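Local coordinates for acetyl-CoA acetyltransferase (PDB 6BN2), which probably catalyses the reversible condensation of two acetyl-CoA molecules into acetoacetyl-CoA, with release of coenzyme A, at residues Asp58-Val64 / Thr87-Asn93; Lys101-Ala107 / Ile283-Asp288; Ile365-Leu369 / Gly381-Ile385. All blocks are in the same frame, centred on the assembly; numbering follows the deposited sequence. Where two conformers were deposited one is given.

Contact 1 (Asp58-Val64 / Thr87-Asn93)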
loop_
_atom_site.group_PDB
_atom_site.type_symbol
_atom_site.label_atom_id
_atom_site.label_comp_id
_atom_site.label_asym_id
_atom_site.label_seq_id
_atom_site.Cartn_x
_atom_site.Cartn_y
_atom_site.Cartn_z
ATOM N N ASP A 58 7.918 1.788 12.871
ATOM C CA ASP A 58 7.365 1.588 11.536
ATOM C C ASP A 58 6.474 2.787 11.257
ATOM O O ASP A 58 6.064 3.508 12.174
ATOM C CB ASP A 58 6.572 0.271 11.431
ATOM C CG ASP A 58 6.669 -0.381 10.044
ATOM O OD1 ASP A 58 6.874 0.334 9.036
ATOM O OD2 ASP A 58 6.502 -1.622 9.973
ATOM N N VAL A 59 6.200 2.998 9.979
ATOM C CA VAL A 59 5.350 4.088 9.505
ATOM C C VAL A 59 4.485 3.504 8.403
ATOM O O VAL A 59 5.023 3.020 7.399
ATOM C CB VAL A 59 6.166 5.261 8.937
ATOM C CG1 VAL A 59 5.222 6.348 8.369
ATOM C CG2 VAL A 59 7.115 5.875 9.991
ATOM N N TYR A 60 3.162 3.575 8.564
ATOM C CA TYR A 60 2.216 3.170 7.520
ATOM C C TYR A 60 1.449 4.405 7.085
ATOM O O TYR A 60 0.788 5.036 7.915
ATOM C CB TYR A 60 1.206 2.135 8.010
ATOM C CG TYR A 60 1.752 0.782 8.424
ATOM C CD1 TYR A 60 0.942 -0.102 9.126
ATOM C CD2 TYR A 60 3.062 0.394 8.130
ATOM C CE1 TYR A 60 1.399 -1.338 9.518
ATOM C CE2 TYR A 60 3.534 -0.851 8.533
ATOM C CZ TYR A 60 2.700 -1.715 9.219
ATOM O OH TYR A 60 3.141 -2.976 9.606
ATOM N N MET A 61 1.522 4.754 5.801
ATOM C CA MET A 61 0.789 5.917 5.303
ATOM C C MET A 61 -0.129 5.522 4.157
ATOM O O MET A 61 0.335 4.983 3.142
ATOM C CB MET A 61 1.743 7.028 4.844
ATOM C CG MET A 61 2.525 7.660 5.998
ATOM S SD MET A 61 1.479 8.532 7.224
ATOM C CE MET A 61 1.313 10.139 6.405
ATOM N N GLY A 62 -1.414 5.839 4.304
ATOM C CA GLY A 62 -2.339 5.708 3.183
ATOM C C GLY A 62 -2.022 6.724 2.095
ATOM O O GLY A 62 -1.628 7.855 2.370
ATOM N N ASN A 63 -2.187 6.298 0.840
ATOM C CA ASN A 63 -1.838 7.153 -0.295
ATOM C C ASN A 63 -2.418 6.498 -1.545
ATOM O O ASN A 63 -1.947 5.436 -1.938
ATOM C CB ASN A 63 -0.314 7.277 -0.342
ATOM C CG ASN A 63 0.202 8.303 -1.343
ATOM O OD1 ASN A 63 -0.514 9.177 -1.871
ATOM N ND2 ASN A 63 1.473 8.207 -1.592
ATOM N N VAL A 64 -3.475 7.074 -2.126
ATOM C CA VAL A 64 -4.204 6.369 -3.178
ATOM C C VAL A 64 -3.557 6.593 -4.538
ATOM O O VAL A 64 -3.552 5.691 -5.394
ATOM C CB VAL A 64 -5.669 6.818 -3.195
ATOM C CG1 VAL A 64 -6.418 6.124 -4.340
ATOM C CG2 VAL A 64 -6.307 6.485 -1.848
ATOM N N THR A 87 14.181 3.936 10.243
ATOM C CA THR A 87 12.742 3.707 10.374
ATOM C C THR A 87 12.170 3.013 9.142
ATOM O O THR A 87 12.142 3.622 8.060
ATOM C CB THR A 87 12.008 5.031 10.568
ATOM O OG1 THR A 87 12.696 5.821 11.547
ATOM C CG2 THR A 87 10.567 4.781 11.035
ATOM N N PRO A 88 11.640 1.794 9.265
ATOM C CA PRO A 88 10.904 1.188 8.134
ATOM C C PRO A 88 9.640 1.967 7.794
ATOM O O PRO A 88 9.008 2.574 8.664
ATOM C CB PRO A 88 10.548 -0.212 8.653
ATOM C CG PRO A 88 11.614 -0.486 9.714
ATOM C CD PRO A 88 11.775 0.861 10.395
ATOM N N THR A 89 9.239 1.913 6.515
ATOM C CA THR A 89 8.044 2.643 6.073
ATOM C C THR A 89 7.329 1.883 4.957
ATOM O O THR A 89 7.975 1.250 4.116
ATOM C CB THR A 89 8.389 4.052 5.537
ATOM O OG1 THR A 89 9.211 3.922 4.372
ATOM C CG2 THR A 89 9.161 4.888 6.562
ATOM N N THR A 90 5.996 2.013 4.910
ATOM C CA THR A 90 5.167 1.361 3.885
ATOM C C THR A 90 3.980 2.258 3.523
ATOM O O THR A 90 3.374 2.871 4.399
ATOM C CB THR A 90 4.649 -0.008 4.389
ATOM O OG1 THR A 90 5.754 -0.911 4.552
ATOM C CG2 THR A 90 3.634 -0.648 3.409
ATOM N N ALA A 91 3.632 2.310 2.239
ATOM C CA ALA A 91 2.441 3.033 1.792
ATOM C C ALA A 91 1.318 2.045 1.502
ATOM O O ALA A 91 1.551 0.981 0.918
ATOM C CB ALA A 91 2.735 3.878 0.542
ATOM N N VAL A 92 0.094 2.391 1.909
ATOM C CA VAL A 92 -1.031 1.466 1.767
ATOM C C VAL A 92 -2.141 2.110 0.943
ATOM O O VAL A 92 -2.365 3.328 0.999
ATOM C CB VAL A 92 -1.531 0.962 3.145
ATOM C CG1 VAL A 92 -0.588 1.383 4.262
ATOM C CG2 VAL A 92 -2.946 1.352 3.434
ATOM N N ASN A 93 -2.798 1.294 0.125
ATOM C CA ASN A 93 -3.823 1.769 -0.805
ATOM C C ASN A 93 -5.046 0.856 -0.723
ATOM O O ASN A 93 -5.086 -0.220 -1.335
ATOM C CB ASN A 93 -3.260 1.825 -2.222
ATOM C CG ASN A 93 -4.286 2.288 -3.242
ATOM O OD1 ASN A 93 -5.411 2.675 -2.906
ATOM N ND2 ASN A 93 -3.898 2.241 -4.512
HETATM O O HOH W 1 7.462 -0.826 6.759
HETATM O O HOH W 2 -4.880 3.625 -6.953
#

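Contact 2 (Lys101-Ala107 / Ile283-Asp288)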
loop_
_atom_site.group_PDB
_atom_site.type_symbol
_atom_site.label_atom_id
_atom_site.label_comp_id
_atom_site.label_asym_id
_atom_site.label_seq_id
_atom_site.Cartn_x
_atom_site.Cartn_y
_atom_site.Cartn_z
ATOM N N LYS A 101 -7.198 2.040 7.072
ATOM C CA LYS A 101 -6.551 0.733 6.980
ATOM C C LYS A 101 -5.121 0.804 7.497
ATOM O O LYS A 101 -4.640 -0.132 8.142
ATOM C CB LYS A 101 -6.588 0.249 5.527
ATOM C CG LYS A 101 -6.054 -1.186 5.321
ATOM C CD LYS A 101 -6.859 -2.217 6.129
ATOM C CE LYS A 101 -6.436 -3.646 5.715
ATOM N NZ LYS A 101 -7.252 -4.664 6.461
ATOM N N ALA A 102 -4.430 1.921 7.245
ATOM C CA ALA A 102 -3.091 2.105 7.812
ATOM C C ALA A 102 -3.122 2.016 9.335
ATOM O O ALA A 102 -2.276 1.354 9.948
ATOM C CB ALA A 102 -2.511 3.458 7.376
ATOM N N VAL A 103 -4.078 2.705 9.964
ATOM C CA VAL A 103 -4.195 2.663 11.424
ATOM C C VAL A 103 -4.519 1.253 11.907
ATOM O O VAL A 103 -3.954 0.781 12.900
ATOM C CB VAL A 103 -5.256 3.672 11.897
ATOM C CG1 VAL A 103 -5.568 3.453 13.392
ATOM C CG2 VAL A 103 -4.775 5.108 11.630
ATOM N N MET A 104 -5.434 0.559 11.215
ATOM C CA MET A 104 -5.794 -0.804 11.605
ATOM C C MET A 104 -4.604 -1.753 11.495
ATOM O O MET A 104 -4.352 -2.559 12.399
ATOM C CB MET A 104 -6.963 -1.286 10.734
ATOM C CG MET A 104 -8.230 -0.474 10.978
ATOM S SD MET A 104 -9.461 -0.708 9.650
ATOM C CE MET A 104 -9.612 -2.488 9.601
ATOM N N MET A 105 -3.877 -1.692 10.375
ATOM C CA MET A 105 -2.696 -2.535 10.191
ATOM C C MET A 105 -1.642 -2.239 11.248
ATOM O O MET A 105 -0.959 -3.139 11.728
ATOM C CB MET A 105 -2.110 -2.313 8.793
ATOM C CG MET A 105 -3.002 -2.829 7.677
ATOM S SD MET A 105 -2.467 -2.254 6.056
ATOM C CE MET A 105 -2.304 -3.836 5.180
ATOM N N ALA A 106 -1.491 -0.965 11.599
ATOM C CA ALA A 106 -0.534 -0.610 12.637
ATOM C C ALA A 106 -0.959 -1.176 13.987
ATOM O O ALA A 106 -0.122 -1.665 14.760
ATOM C CB ALA A 106 -0.382 0.913 12.701
ATOM N N ALA A 107 -2.263 -1.120 14.288
ATOM C CA ALA A 107 -2.752 -1.718 15.522
ATOM C C ALA A 107 -2.483 -3.220 15.538
ATOM O O ALA A 107 -2.111 -3.789 16.578
ATOM C CB ALA A 107 -4.247 -1.408 15.690
ATOM N N ILE A 283 -7.839 2.076 21.077
ATOM C CA ILE A 283 -8.498 1.429 19.944
ATOM C C ILE A 283 -9.192 0.183 20.476
ATOM O O ILE A 283 -8.545 -0.702 21.036
ATOM C CB ILE A 283 -7.502 1.082 18.829
ATOM C CG1 ILE A 283 -6.963 2.374 18.200
ATOM C CG2 ILE A 283 -8.186 0.217 17.759
ATOM C CD1 ILE A 283 -5.821 2.149 17.181
ATOM N N VAL A 284 -10.512 0.124 20.333
ATOM C CA VAL A 284 -11.271 -0.991 20.899
ATOM C C VAL A 284 -11.365 -2.150 19.912
ATOM O O VAL A 284 -11.120 -3.306 20.279
ATOM C CB VAL A 284 -12.669 -0.515 21.327
ATOM C CG1 VAL A 284 -13.483 -1.685 21.858
ATOM C CG2 VAL A 284 -12.559 0.594 22.380
ATOM N N SER A 285 -11.719 -1.836 18.665
ATOM C CA SER A 285 -11.902 -2.837 17.623
ATOM C C SER A 285 -11.933 -2.145 16.269
ATOM O O SER A 285 -11.994 -0.914 16.171
ATOM C CB SER A 285 -13.193 -3.628 17.826
ATOM O OG SER A 285 -14.298 -2.742 17.675
ATOM N N TYR A 286 -11.917 -2.961 15.219
ATOM C CA TYR A 286 -11.940 -2.433 13.859
ATOM C C TYR A 286 -12.350 -3.574 12.944
ATOM O O TYR A 286 -12.289 -4.747 13.325
ATOM C CB TYR A 286 -10.570 -1.845 13.427
ATOM C CG TYR A 286 -9.459 -2.752 13.875
ATOM C CD1 TYR A 286 -9.136 -3.888 13.139
ATOM C CD2 TYR A 286 -8.791 -2.526 15.070
ATOM C CE1 TYR A 286 -8.179 -4.775 13.583
ATOM C CE2 TYR A 286 -7.822 -3.407 15.521
ATOM C CZ TYR A 286 -7.525 -4.525 14.772
ATOM O OH TYR A 286 -6.586 -5.436 15.219
ATOM N N ALA A 287 -12.754 -3.218 11.726
ATOM C CA ALA A 287 -13.190 -4.245 10.783
ATOM C C ALA A 287 -13.234 -3.673 9.377
ATOM O O ALA A 287 -13.432 -2.470 9.183
ATOM C CB ALA A 287 -14.585 -4.797 11.137
ATOM N N ASP A 288 -13.067 -4.560 8.407
ATOM C CA ASP A 288 -13.331 -4.268 7.007
ATOM C C ASP A 288 -14.562 -5.049 6.568
ATOM O O ASP A 288 -14.837 -6.145 7.073
ATOM C CB ASP A 288 -12.159 -4.685 6.111
ATOM C CG ASP A 288 -10.867 -3.985 6.463
ATOM O OD1 ASP A 288 -10.826 -2.748 6.377
ATOM O OD2 ASP A 288 -9.895 -4.673 6.874
#

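Contact 3 (Ile365-Leu369 / Gly381-Ile385)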
loop_
_atom_site.group_PDB
_atom_site.type_symbol
_atom_site.label_atom_id
_atom_site.label_comp_id
_atom_site.label_asym_id
_atom_site.label_seq_id
_atom_site.Cartn_x
_atom_site.Cartn_y
_atom_site.Cartn_z
ATOM N N ILE A 365 -10.615 11.323 9.804
ATOM C CA ILE A 365 -11.849 11.267 10.589
ATOM C C ILE A 365 -11.624 10.638 11.966
ATOM O O ILE A 365 -12.377 10.936 12.898
ATOM C CB ILE A 365 -12.985 10.549 9.826
ATOM C CG1 ILE A 365 -12.663 9.081 9.534
ATOM C CG2 ILE A 365 -13.333 11.331 8.538
ATOM C CD1 ILE A 365 -13.866 8.333 8.883
ATOM N N ILE A 366 -10.581 9.816 12.134
ATOM C CA ILE A 366 -10.224 9.337 13.472
ATOM C C ILE A 366 -9.672 10.476 14.323
ATOM O O ILE A 366 -10.016 10.611 15.508
ATOM C CB ILE A 366 -9.207 8.187 13.375
ATOM C CG1 ILE A 366 -9.746 7.068 12.484
ATOM C CG2 ILE A 366 -8.918 7.643 14.766
ATOM C CD1 ILE A 366 -8.696 5.955 12.249
ATOM N N VAL A 367 -8.785 11.290 13.743
ATOM C CA VAL A 367 -8.258 12.469 14.435
ATOM C C VAL A 367 -9.408 13.349 14.908
ATOM O O VAL A 367 -9.475 13.755 16.080
ATOM C CB VAL A 367 -7.305 13.249 13.507
ATOM C CG1 VAL A 367 -6.797 14.532 14.200
ATOM C CG2 VAL A 367 -6.116 12.370 13.077
ATOM N N THR A 368 -10.354 13.624 14.007
ATOM C CA THR A 368 -11.484 14.472 14.368
ATOM C C THR A 368 -12.358 13.812 15.429
ATOM O O THR A 368 -12.776 14.476 16.383
ATOM C CB THR A 368 -12.292 14.804 13.114
ATOM O OG1 THR A 368 -11.453 15.542 12.220
ATOM C CG2 THR A 368 -13.532 15.637 13.454
ATOM N N LEU A 369 -12.632 12.511 15.279
ATOM C CA LEU A 369 -13.455 11.788 16.256
ATOM C C LEU A 369 -12.860 11.864 17.659
ATOM O O LEU A 369 -13.590 12.066 18.635
ATOM C CB LEU A 369 -13.607 10.329 15.819
ATOM C CG LEU A 369 -14.409 9.457 16.788
ATOM C CD1 LEU A 369 -15.863 9.929 16.851
ATOM C CD2 LEU A 369 -14.361 8.003 16.327
ATOM N N GLY A 381 -16.573 6.155 20.580
ATOM C CA GLY A 381 -16.857 6.700 19.269
ATOM C C GLY A 381 -16.593 5.660 18.197
ATOM O O GLY A 381 -15.855 4.694 18.400
ATOM N N ALA A 382 -17.205 5.871 17.037
ATOM C CA ALA A 382 -16.932 5.002 15.897
ATOM C C ALA A 382 -16.726 5.843 14.648
ATOM O O ALA A 382 -17.408 6.849 14.443
ATOM C CB ALA A 382 -18.068 3.994 15.655
ATOM N N ALA A 383 -15.782 5.430 13.812
ATOM C CA ALA A 383 -15.549 6.074 12.529
ATOM C C ALA A 383 -15.630 5.020 11.438
ATOM O O ALA A 383 -15.236 3.880 11.648
ATOM C CB ALA A 383 -14.177 6.748 12.469
ATOM N N ALA A 384 -16.128 5.417 10.268
ATOM C CA ALA A 384 -16.217 4.476 9.155
ATOM C C ALA A 384 -16.108 5.236 7.849
ATOM O O ALA A 384 -16.477 6.408 7.766
ATOM C CB ALA A 384 -17.537 3.679 9.188
ATOM N N ILE A 385 -15.582 4.562 6.825
ATOM C CA ILE A 385 -15.323 5.212 5.543
ATOM C C ILE A 385 -15.456 4.174 4.436
ATOM O O ILE A 385 -14.973 3.045 4.568
ATOM C CB ILE A 385 -13.944 5.908 5.558
ATOM C CG1 ILE A 385 -13.677 6.669 4.247
ATOM C CG2 ILE A 385 -12.795 4.891 5.823
ATOM C CD1 ILE A 385 -12.610 7.781 4.428
#

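Contact 1 (Asp58-Val64 / Thr87-Asn93)
T89 has OG1 between the backbone N and the carbonyl carbon (chi1 64°), which leaves CG2 anti to the carbonyl carbon and against V59 CB at 3.8 Å, while N93, with CG anti to the backbone N (chi1 179°), carries its amide across the V64 side chain at about a right angle and holds OD1 3.9 Å from V64 CG1. Between these ends, 59-62 and 89-93 run as parallel neighbours, the two strands of a beta-alpha-beta unit joined by helix 73-80. T90 N gives a hydrogen bond to V59 O (2.9 Å) and T90 O takes one from M61 N; two residues on, V92 repeats the pattern, from its N to M61 O (2.9 Å) and from N63 N to its O. The V92-to-M61 bond differs in approach, its donor standing 40° out of the carbonyl plane. D58 OD1 accepts V59 N and, at 2.6 Å, a water that also bonds T90 OG1. Its other oxygen, OD2, is held by the second subunit. A second water links V64 O (2.9 Å) to N93 ND2, which also bonds Q66 of that subunit, while N93 OD1 accepts V95 N. A91 and N93 pair with an antiparallel strand of the second subunit, continuing the sheet across the dimer interface. The buried polar ends of D58 and N93 are thus shared among backbone, water and partner chain, which ties the strand pair to that interface.

Contact 2 (Lys101-Ala107 / Ile283-Asp288)
K101 NZ is gripped by two carboxylates: within the chain it makes a salt bridge of 2.7 Å to D288 OD2, and from the other side of the interface D58 of the second subunit makes another, with a weak hydrogen bond to Y60 of that subunit besides. This is the thiolase fold at its middle layer, where helix 98-111 lies between strands of the two halves; 117-125 and 258-268 touch it from the N-terminal half, and 283-288 belongs to the C-terminal one. The bend of K101 at its second torsion (chi2 60°) helps bring the amine to D288, whose OD2 it meets on the syn side, 29° out of the carboxylate plane. The carboxylates of D288 and of D58 of the second subunit, both so close, would probably favour a protonated lysine. D288 OD1 is engaged too, by a hydrogen bond with S393. A classic beta bulge at V284 and S285, both facing V396, separates I283 from Y286, and each of these turns its CB toward the helix. I283 CD1 reaches V103 CG1 at 4.0 Å. M104 and Y286 pass alongside each other, pointing opposite ways, with M104 CG 3.7 Å from Y286 CB. A107 CB approaches Y286 CE2 obliquely at 4.1 Å, whereas I283 CG2 lies in the ring plane at its edge. The hydroxyl of Y286 bonds D114 of the second subunit and K111 of the same chain. The bent end of M104 (chi3 53°), still touching the ring, places its CE methyl 3.5 Å from both D288 OD1 and D288 OD2.

Contact 3 (Ile365-Leu369 / Gly381-Ile385)
Helix segment 365-369 runs nearly antiparallel to strand 381-385, at 161° between their directions with the axes 8.6 Å apart, the chain reversing between helix 358-375 and strand 380-387. I365 and L369, one helical turn apart, do most of the touching. I365 holds CG1 between the backbone N and the carbonyl carbon (chi1 63°), a setting that stretches its CD1 over the strand: the methyl sits 3.9 Å from A383 CB and 4.1 Å from I385 CB, and comes within 3.4 Å of A384 O. L369 lies on backbone instead, its CD2 3.6 Å from A382 C, while its other branch, CD1, rests 4.2 Å from G381 CA, where glycine leaves no side chain in the way. A383 CB, pointing toward the helix, fits between the two, 4.1 Å from L369 CD2. The next residue of the strand is C386, a predicted proton acceptor, and the side chain of I385 is about 5 Å from those of C386 and of H356, the other predicted one. Around this helix-on-sheet contact, 380-387 bonds 320-323 on one flank and 391-399 on the other; I395 and I397 extend the apolar surface, and M100 of helix 98-111 closes over I365, A383 and I385.

Overall arrangement
All three contacts are buried and all reach the strands that the thiolase fold stacks around its central helices, yet each is built differently. Contact 1 is a strand pair at the chain's own sheet edge, continued by the second subunit and held by backbone bonds; contacts 2 and 3 set helices on strands through side chains. Contact 1 meets contact 2 where the Y60 ring packs on the A102-A106 backbone, and contact 2 meets contact 3 through V103 and I366, so helix 98-111 lies at the junction. Contacts 1 and 3 do not touch. The polar, charged chemistry gathers in contacts 1 and 2, which both reach the second subunit, whereas contact 3, untouched by it, is apolar and lies nearest the predicted proton acceptors.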